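Local coordinates for protein putative cathepsin d (Ixodes ricinus, PDB 5N7Q) that probably cleaves proteins as a pepsin-like aspartic endopeptidase of the cathepsin D type, here in its mature form and bound by the inhibitor pepstatin A, at residues Y19-F31 with F87-K99. Residues are numbered along the deposited sequence; the frame is centred on the assembly and turned at random.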
ATOM      1  N   TYR A  19       3.421   4.044   7.688  1.00  9.38           N
ATOM      2  CA  TYR A  19       4.332   3.039   8.234  1.00  9.60           C
ATOM      3  C   TYR A  19       4.116   2.856   9.707  1.00  9.04           C
ATOM      4  O   TYR A  19       3.591   3.747  10.401  1.00  9.16           O
ATOM      5  CB  TYR A  19       5.786   3.420   7.947  1.00 10.34           C
ATOM      6  CG  TYR A  19       6.109   4.849   8.272  1.00 11.60           C
ATOM      7  CD1 TYR A  19       5.839   5.848   7.334  1.00 13.23           C
ATOM      8  CD2 TYR A  19       6.710   5.220   9.484  1.00 12.15           C
ATOM      9  CE1 TYR A  19       6.112   7.167   7.587  1.00 14.39           C
ATOM     10  CE2 TYR A  19       7.004   6.564   9.736  1.00 13.46           C
ATOM     11  CZ  TYR A  19       6.686   7.516   8.781  1.00 14.13           C
ATOM     12  OH  TYR A  19       6.944   8.863   8.922  1.00 16.14           O
ATOM     13  N   GLY A  20       4.479   1.671  10.191  1.00  8.33           N
ATOM     14  CA  GLY A  20       4.247   1.327  11.593  1.00  8.26           C
ATOM     15  C   GLY A  20       5.364   0.499  12.199  1.00  8.24           C
ATOM     16  O   GLY A  20       6.213  -0.051  11.482  1.00  8.00           O
ATOM     17  N   PRO A  21       5.368   0.395  13.509  1.00  8.77           N
ATOM     18  CA  PRO A  21       6.401  -0.342  14.207  1.00  9.00           C
ATOM     19  C   PRO A  21       6.285  -1.865  14.182  1.00  9.32           C
ATOM     20  O   PRO A  21       5.197  -2.419  14.248  1.00  8.91           O
ATOM     21  CB  PRO A  21       6.252   0.164  15.640  1.00  9.07           C
ATOM     22  CG  PRO A  21       4.789   0.411  15.760  1.00  9.15           C
ATOM     23  CD  PRO A  21       4.435   1.038  14.451  1.00  8.91           C
ATOM     24  N   ILE A  22       7.449  -2.508  14.091  1.00  8.69           N
ATOM     25  CA  ILE A  22       7.558  -3.955  14.303  1.00  9.32           C
ATOM     26  C   ILE A  22       8.826  -4.179  15.091  1.00  9.61           C
ATOM     27  O   ILE A  22       9.653  -3.295  15.176  1.00 10.62           O
ATOM     28  CB  ILE A  22       7.568  -4.810  13.000  1.00  9.74           C
ATOM     29  CG1 ILE A  22       8.823  -4.577  12.136  1.00  9.92           C
ATOM     30  CG2 ILE A  22       6.290  -4.569  12.191  1.00  9.69           C
ATOM     31  CD1 ILE A  22       8.992  -5.545  10.967  1.00 10.44           C
ATOM     32  N   SER A  23       8.957  -5.376  15.634  1.00  9.80           N
ATOM     33  CA  SER A  23      10.271  -5.801  16.123  1.00 10.89           C
ATOM     34  C   SER A  23      10.639  -7.141  15.584  1.00 11.14           C
ATOM     35  O   SER A  23       9.775  -7.944  15.190  1.00 11.07           O
ATOM     36  CB  SER A  23      10.348  -5.799  17.656  1.00 11.28           C
ATOM     37  OG  SER A  23       9.664  -6.881  18.255  1.00 11.73           O
ATOM     38  N   ILE A  24      11.959  -7.371  15.555  1.00 11.06           N
ATOM     39  CA  ILE A  24      12.538  -8.629  15.120  1.00 11.39           C
ATOM     40  C   ILE A  24      13.507  -9.084  16.205  1.00 11.14           C
ATOM     41  O   ILE A  24      14.280  -8.288  16.717  1.00 11.03           O
ATOM     42  CB  ILE A  24      13.313  -8.477  13.795  1.00 11.55           C
ATOM     43  CG1 ILE A  24      12.460  -7.820  12.687  1.00 11.48           C
ATOM     44  CG2 ILE A  24      13.902  -9.809  13.345  1.00 11.21           C
ATOM     45  CD1 ILE A  24      11.334  -8.642  12.088  1.00 11.92           C
ATOM     46  N   GLY A  25      13.494 -10.375  16.515  1.00 10.73           N
ATOM     47  CA  GLY A  25      14.607 -10.992  17.268  1.00 11.89           C
ATOM     48  C   GLY A  25      14.389 -10.958  18.754  1.00 11.40           C
ATOM     49  O   GLY A  25      13.397 -10.425  19.264  1.00 12.02           O
ATOM     50  N   THR A  26      15.348 -11.565  19.451  1.00 11.97           N
ATOM     51  CA  THR A  26      15.281 -11.768  20.901  1.00 13.03           C
ATOM     52  C   THR A  26      16.647 -11.372  21.487  1.00 12.50           C
ATOM     53  O   THR A  26      17.624 -12.029  21.201  1.00 12.65           O
ATOM     54  CB  THR A  26      14.982 -13.238  21.239  1.00 13.16           C
ATOM     55  OG1 THR A  26      13.818 -13.661  20.493  1.00 12.94           O
ATOM     56  CG2 THR A  26      14.733 -13.410  22.702  1.00 14.06           C
ATOM     57  N   PRO A  27      16.739 -10.291  22.257  1.00 13.27           N
ATOM     58  CA  PRO A  27      15.633  -9.392  22.578  1.00 13.47           C
ATOM     59  C   PRO A  27      15.179  -8.577  21.358  1.00 12.86           C
ATOM     60  O   PRO A  27      15.866  -8.578  20.340  1.00 12.10           O
ATOM     61  CB  PRO A  27      16.242  -8.462  23.640  1.00 14.91           C
ATOM     62  CG  PRO A  27      17.698  -8.489  23.373  1.00 14.51           C
ATOM     63  CD  PRO A  27      18.007  -9.863  22.878  1.00 14.45           C
ATOM     64  N   PRO A  28      14.042  -7.879  21.476  1.00 12.25           N
ATOM     65  CA  PRO A  28      13.493  -7.168  20.311  1.00 12.12           C
ATOM     66  C   PRO A  28      14.388  -6.073  19.753  1.00 11.97           C
ATOM     67  O   PRO A  28      14.957  -5.266  20.509  1.00 12.98           O
ATOM     68  CB  PRO A  28      12.184  -6.574  20.852  1.00 12.00           C
ATOM     69  CG  PRO A  28      11.808  -7.483  21.980  1.00 12.38           C
ATOM     70  CD  PRO A  28      13.114  -7.840  22.616  1.00 12.23           C
ATOM     71  N   GLN A  29      14.539  -6.068  18.435  1.00 10.73           N
ATOM     72  CA  GLN A  29      15.134  -4.969  17.688  1.00 10.24           C
ATOM     73  C   GLN A  29      14.012  -4.265  16.943  1.00 10.38           C
ATOM     74  O   GLN A  29      13.258  -4.901  16.213  1.00 10.69           O
ATOM     75  CB  GLN A  29      16.164  -5.478  16.708  1.00 10.10           C
ATOM     76  CG  GLN A  29      17.320  -6.205  17.395  1.00 10.47           C
ATOM     77  CD  GLN A  29      18.299  -6.805  16.403  1.00 10.67           C
ATOM     78  OE1 GLN A  29      18.640  -6.185  15.384  1.00 11.08           O
ATOM     79  NE2 GLN A  29      18.789  -8.003  16.714  1.00 11.84           N
ATOM     80  N   ASP A  30      13.930  -2.955  17.116  1.00 10.63           N
ATOM     81  CA  ASP A  30      12.755  -2.183  16.648  1.00 10.98           C
ATOM     82  C   ASP A  30      12.975  -1.535  15.270  1.00 10.70           C
ATOM     83  O   ASP A  30      14.049  -1.039  14.964  1.00 11.00           O
ATOM     84  CB  ASP A  30      12.414  -1.118  17.668  1.00 12.15           C
ATOM     85  CG  ASP A  30      11.900  -1.682  18.971  1.00 13.89           C
ATOM     86  OD1 ASP A  30      11.256  -2.740  18.988  1.00 16.01           O
ATOM     87  OD2 ASP A  30      12.136  -1.015  20.014  1.00 18.07           O
ATOM     88  N   PHE A  31      11.913  -1.550  14.456  1.00  9.77           N
ATOM     89  CA  PHE A  31      11.916  -0.962  13.109  1.00  9.47           C
ATOM     90  C   PHE A  31      10.588  -0.321  12.800  1.00  9.19           C
ATOM     91  O   PHE A  31       9.593  -0.520  13.519  1.00  9.38           O
ATOM     92  CB  PHE A  31      12.163  -2.052  12.055  1.00  9.20           C
ATOM     93  CG  PHE A  31      13.418  -2.848  12.305  1.00  9.17           C
ATOM     94  CD1 PHE A  31      13.425  -3.971  13.133  1.00  9.09           C
ATOM     95  CD2 PHE A  31      14.603  -2.445  11.717  1.00  9.55           C
ATOM     96  CE1 PHE A  31      14.618  -4.639  13.387  1.00  9.47           C
ATOM     97  CE2 PHE A  31      15.780  -3.116  11.962  1.00  9.77           C
ATOM     98  CZ  PHE A  31      15.784  -4.213  12.793  1.00  9.54           C
ATOM     99  N   PHE A  87      20.275 -10.945   1.441  1.00  9.90           N
ATOM    100  CA  PHE A  87      20.130 -12.373   1.738  1.00  9.96           C
ATOM    101  C   PHE A  87      19.053 -12.614   2.765  1.00  9.84           C
ATOM    102  O   PHE A  87      18.758 -11.742   3.596  1.00  9.67           O
ATOM    103  CB  PHE A  87      21.475 -12.966   2.210  1.00  9.93           C
ATOM    104  CG  PHE A  87      22.004 -12.342   3.470  1.00  9.70           C
ATOM    105  CD1 PHE A  87      22.776 -11.184   3.423  1.00  9.85           C
ATOM    106  CD2 PHE A  87      21.702 -12.885   4.713  1.00  9.83           C
ATOM    107  CE1 PHE A  87      23.247 -10.602   4.597  1.00 10.07           C
ATOM    108  CE2 PHE A  87      22.170 -12.301   5.874  1.00 10.10           C
ATOM    109  CZ  PHE A  87      22.941 -11.165   5.827  1.00 10.43           C
ATOM    110  N   ILE A  88      18.496 -13.829   2.745  1.00  9.38           N
ATOM    111  CA  ILE A  88      17.417 -14.195   3.643  1.00 10.41           C
ATOM    112  C   ILE A  88      17.945 -14.658   5.010  1.00  9.90           C
ATOM    113  O   ILE A  88      19.002 -15.335   5.097  1.00 10.32           O
ATOM    114  CB  ILE A  88      16.558 -15.319   3.032  1.00 10.58           C
ATOM    115  CG1 ILE A  88      15.935 -14.858   1.701  1.00 11.15           C
ATOM    116  CG2 ILE A  88      15.471 -15.772   4.000  1.00 10.76           C
ATOM    117  CD1 ILE A  88      14.906 -13.758   1.834  1.00 11.73           C
ATOM    118  N   SER A  89      17.231 -14.280   6.070  1.00  9.74           N
ATOM    119  CA  SER A  89      17.422 -14.825   7.431  1.00  9.92           C
ATOM    120  C   SER A  89      16.047 -15.126   8.002  1.00 10.14           C
ATOM    121  O   SER A  89      15.034 -14.870   7.354  1.00 10.02           O
ATOM    122  CB  SER A  89      18.181 -13.819   8.310  1.00 10.14           C
ATOM    123  OG  SER A  89      19.509 -13.641   7.811  1.00 10.43           O
ATOM    124  N   LYS A  90      16.004 -15.717   9.187  1.00 10.06           N
ATOM    125  CA  LYS A  90      14.733 -16.047   9.839  1.00 11.47           C
ATOM    126  C   LYS A  90      14.805 -15.687  11.301  1.00 11.07           C
ATOM    127  O   LYS A  90      15.834 -15.905  11.954  1.00 10.85           O
ATOM    128  CB  LYS A  90      14.486 -17.551   9.646  1.00 13.22           C
ATOM    129  CG  LYS A  90      13.174 -18.145  10.146  1.00 15.65           C
ATOM    130  CD  LYS A  90      12.839 -19.481   9.434  1.00 17.09           C
ATOM    131  CE  LYS A  90      13.938 -20.535   9.585  1.00 19.10           C
ATOM    132  NZ  LYS A  90      13.523 -21.896   9.091  1.00 20.79           N
ATOM    133  N   ASP A  91      13.735 -15.120  11.850  1.00 10.69           N
ATOM    134  CA  ASP A  91      13.724 -14.739  13.262  1.00 10.38           C
ATOM    135  C   ASP A  91      12.275 -14.527  13.687  1.00 10.69           C
ATOM    136  O   ASP A  91      11.353 -14.595  12.853  1.00 10.80           O
ATOM    137  CB  ASP A  91      14.584 -13.475  13.503  1.00 10.91           C
ATOM    138  CG  ASP A  91      15.242 -13.457  14.867  1.00 10.80           C
ATOM    139  OD1 ASP A  91      14.661 -14.057  15.805  1.00 11.36           O
ATOM    140  OD2 ASP A  91      16.299 -12.820  15.026  1.00 11.41           O
ATOM    141  N   VAL A  92      12.087 -14.294  14.969  1.00 10.43           N
ATOM    142  CA  VAL A  92      10.798 -13.885  15.522  0.50 10.54           C
ATOM    143  C   VAL A  92      10.448 -12.484  15.023  1.00 10.65           C
ATOM    144  O   VAL A  92      11.300 -11.612  15.038  1.00 11.62           O
ATOM    145  CB  VAL A  92      10.867 -13.868  17.068  0.50 10.73           C
ATOM    146  CG1 VAL A  92       9.596 -13.270  17.673  0.50 10.66           C
ATOM    147  CG2 VAL A  92      11.104 -15.274  17.616  0.50 10.55           C
ATOM    148  N   CYS A  93       9.191 -12.273  14.610  1.00 10.34           N
ATOM    149  CA  CYS A  93       8.667 -10.963  14.174  1.00 10.69           C
ATOM    150  C   CYS A  93       7.455 -10.636  15.041  1.00 10.66           C
ATOM    151  O   CYS A  93       6.570 -11.482  15.209  1.00 11.39           O
ATOM    152  CB  CYS A  93       8.232 -11.022  12.709  1.00 10.86           C
ATOM    153  SG  CYS A  93       7.485  -9.488  12.069  1.00 12.16           S
ATOM    154  N   ARG A  94       7.455  -9.448  15.635  1.00 10.37           N
ATOM    155  CA  ARG A  94       6.358  -9.014  16.501  1.00 10.68           C
ATOM    156  C   ARG A  94       5.616  -7.834  15.918  1.00 10.74           C
ATOM    157  O   ARG A  94       6.216  -6.836  15.517  1.00 10.95           O
ATOM    158  CB  ARG A  94       6.878  -8.622  17.890  1.00 11.21           C
ATOM    159  CG  ARG A  94       7.585  -9.757  18.583  1.00 12.57           C
ATOM    160  CD  ARG A  94       8.040  -9.357  19.969  1.00 13.66           C
ATOM    161  NE  ARG A  94       8.998 -10.308  20.496  1.00 15.52           N
ATOM    162  CZ  ARG A  94      10.264 -10.417  20.086  1.00 15.70           C
ATOM    163  NH1 ARG A  94      10.771  -9.627  19.123  1.00 15.31           N
ATOM    164  NH2 ARG A  94      11.051 -11.317  20.671  1.00 16.03           N
ATOM    165  N   ILE A  95       4.291  -7.968  15.935  1.00 10.94           N
ATOM    166  CA  ILE A  95       3.343  -6.916  15.586  1.00 11.30           C
ATOM    167  C   ILE A  95       2.363  -6.804  16.754  1.00 11.17           C
ATOM    168  O   ILE A  95       1.649  -7.757  17.062  1.00 12.04           O
ATOM    169  CB  ILE A  95       2.551  -7.255  14.318  1.00 11.43           C
ATOM    170  CG1 ILE A  95       3.490  -7.353  13.112  1.00 11.50           C
ATOM    171  CG2 ILE A  95       1.428  -6.238  14.110  1.00 12.52           C
ATOM    172  CD1 ILE A  95       2.830  -7.918  11.869  1.00 11.72           C
ATOM    173  N   GLY A  96       2.414  -5.684  17.465  1.00 12.67           N
ATOM    174  CA  GLY A  96       1.674  -5.552  18.715  1.00 13.30           C
ATOM    175  C   GLY A  96       2.021  -6.714  19.635  1.00 13.96           C
ATOM    176  O   GLY A  96       3.212  -7.002  19.834  1.00 13.49           O
ATOM    177  N   SER A  97       1.009  -7.395  20.161  1.00 14.04           N
ATOM    178  CA  SER A  97       1.224  -8.541  21.046  1.00 14.33           C
ATOM    179  C   SER A  97       1.340  -9.869  20.293  1.00 13.74           C
ATOM    180  O   SER A  97       1.475 -10.927  20.917  1.00 14.10           O
ATOM    181  CB  SER A  97       0.107  -8.607  22.106  1.00 15.44           C
ATOM    182  OG  SER A  97      -1.114  -8.966  21.501  1.00 18.78           O
ATOM    183  N   ALA A  98       1.320  -9.838  18.962  1.00 12.89           N
ATOM    184  CA  ALA A  98       1.498 -11.048  18.171  1.00 13.09           C
ATOM    185  C   ALA A  98       2.982 -11.378  18.088  1.00 13.33           C
ATOM    186  O   ALA A  98       3.768 -10.510  17.747  1.00 13.41           O
ATOM    187  CB  ALA A  98       0.932 -10.891  16.773  1.00 13.40           C
ATOM    188  N   LYS A  99       3.313 -12.626  18.379  1.00 13.21           N
ATOM    189  CA  LYS A  99       4.686 -13.149  18.280  1.00 14.98           C
ATOM    190  C   LYS A  99       4.709 -14.181  17.175  1.00 13.79           C
ATOM    191  O   LYS A  99       4.211 -15.295  17.341  1.00 14.18           O
ATOM    192  CB  LYS A  99       5.125 -13.809  19.584  1.00 18.04           C
ATOM    193  CG  LYS A  99       4.931 -12.961  20.818  1.00 22.93           C
ATOM    194  CD  LYS A  99       6.124 -12.087  21.132  1.00 26.98           C
ATOM    195  CE  LYS A  99       6.011 -11.485  22.527  1.00 29.62           C
ATOM    196  NZ  LYS A  99       7.338 -11.333  23.183  1.00 31.57           N
TER
HETATM  197  O   HOH W   1       3.636  -3.155  16.729  1.00 14.33           O
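Two antiparallel strands of the N-terminal lobe of a pepsin-like aspartic protease meet where Ser23 pairs with Arg94 and Ile24 with Cys93. Ser23 and Arg94 form the hydrogen-bonded pair: Ser23 N gives to Arg94 O (3.1 Å), and Arg94 N returns to Ser23 O in a nearly straight bond (2.8 Å, 171°). Two residues on, past the non-hydrogen-bonded pair Ile24-Cys93, Gly25 N donates to Val92 O.

The Arg94 side chain, extended from CG to NE, runs past Ser23 OG to the hairpin loop between strands 17-24 and 29-36. There NH1 and NH2 both grip Gly25 O end-on, at 2.7 and 2.9 Å, with that oxygen in the guanidinium plane. NH1 also donates to Ser23 OG, whose chi1 of 75° sets it between the backbone N and carbonyl carbon, facing the arginine. Pro28 CG packs on one face of the flat guanidinium, toward its rim.

Gly25 suits its place because its phi is positive (91°) and its CA is pressed against Asp91 OD2 (3.4 Å), with little space for a side chain. That carboxylate accepts from Val92 N through OD1 and is bonded further to Thr67, Ser65 and Tyr60. On the face away from Arg94, Ile24 CD1 packs on Cys93 SG (3.9 Å), apolar groups fit for the lobe's interior. At the other end, past Ser23-Arg94, a water bridges Pro21 O and Gly96 N, at the type II' turn Ile95-Ala98.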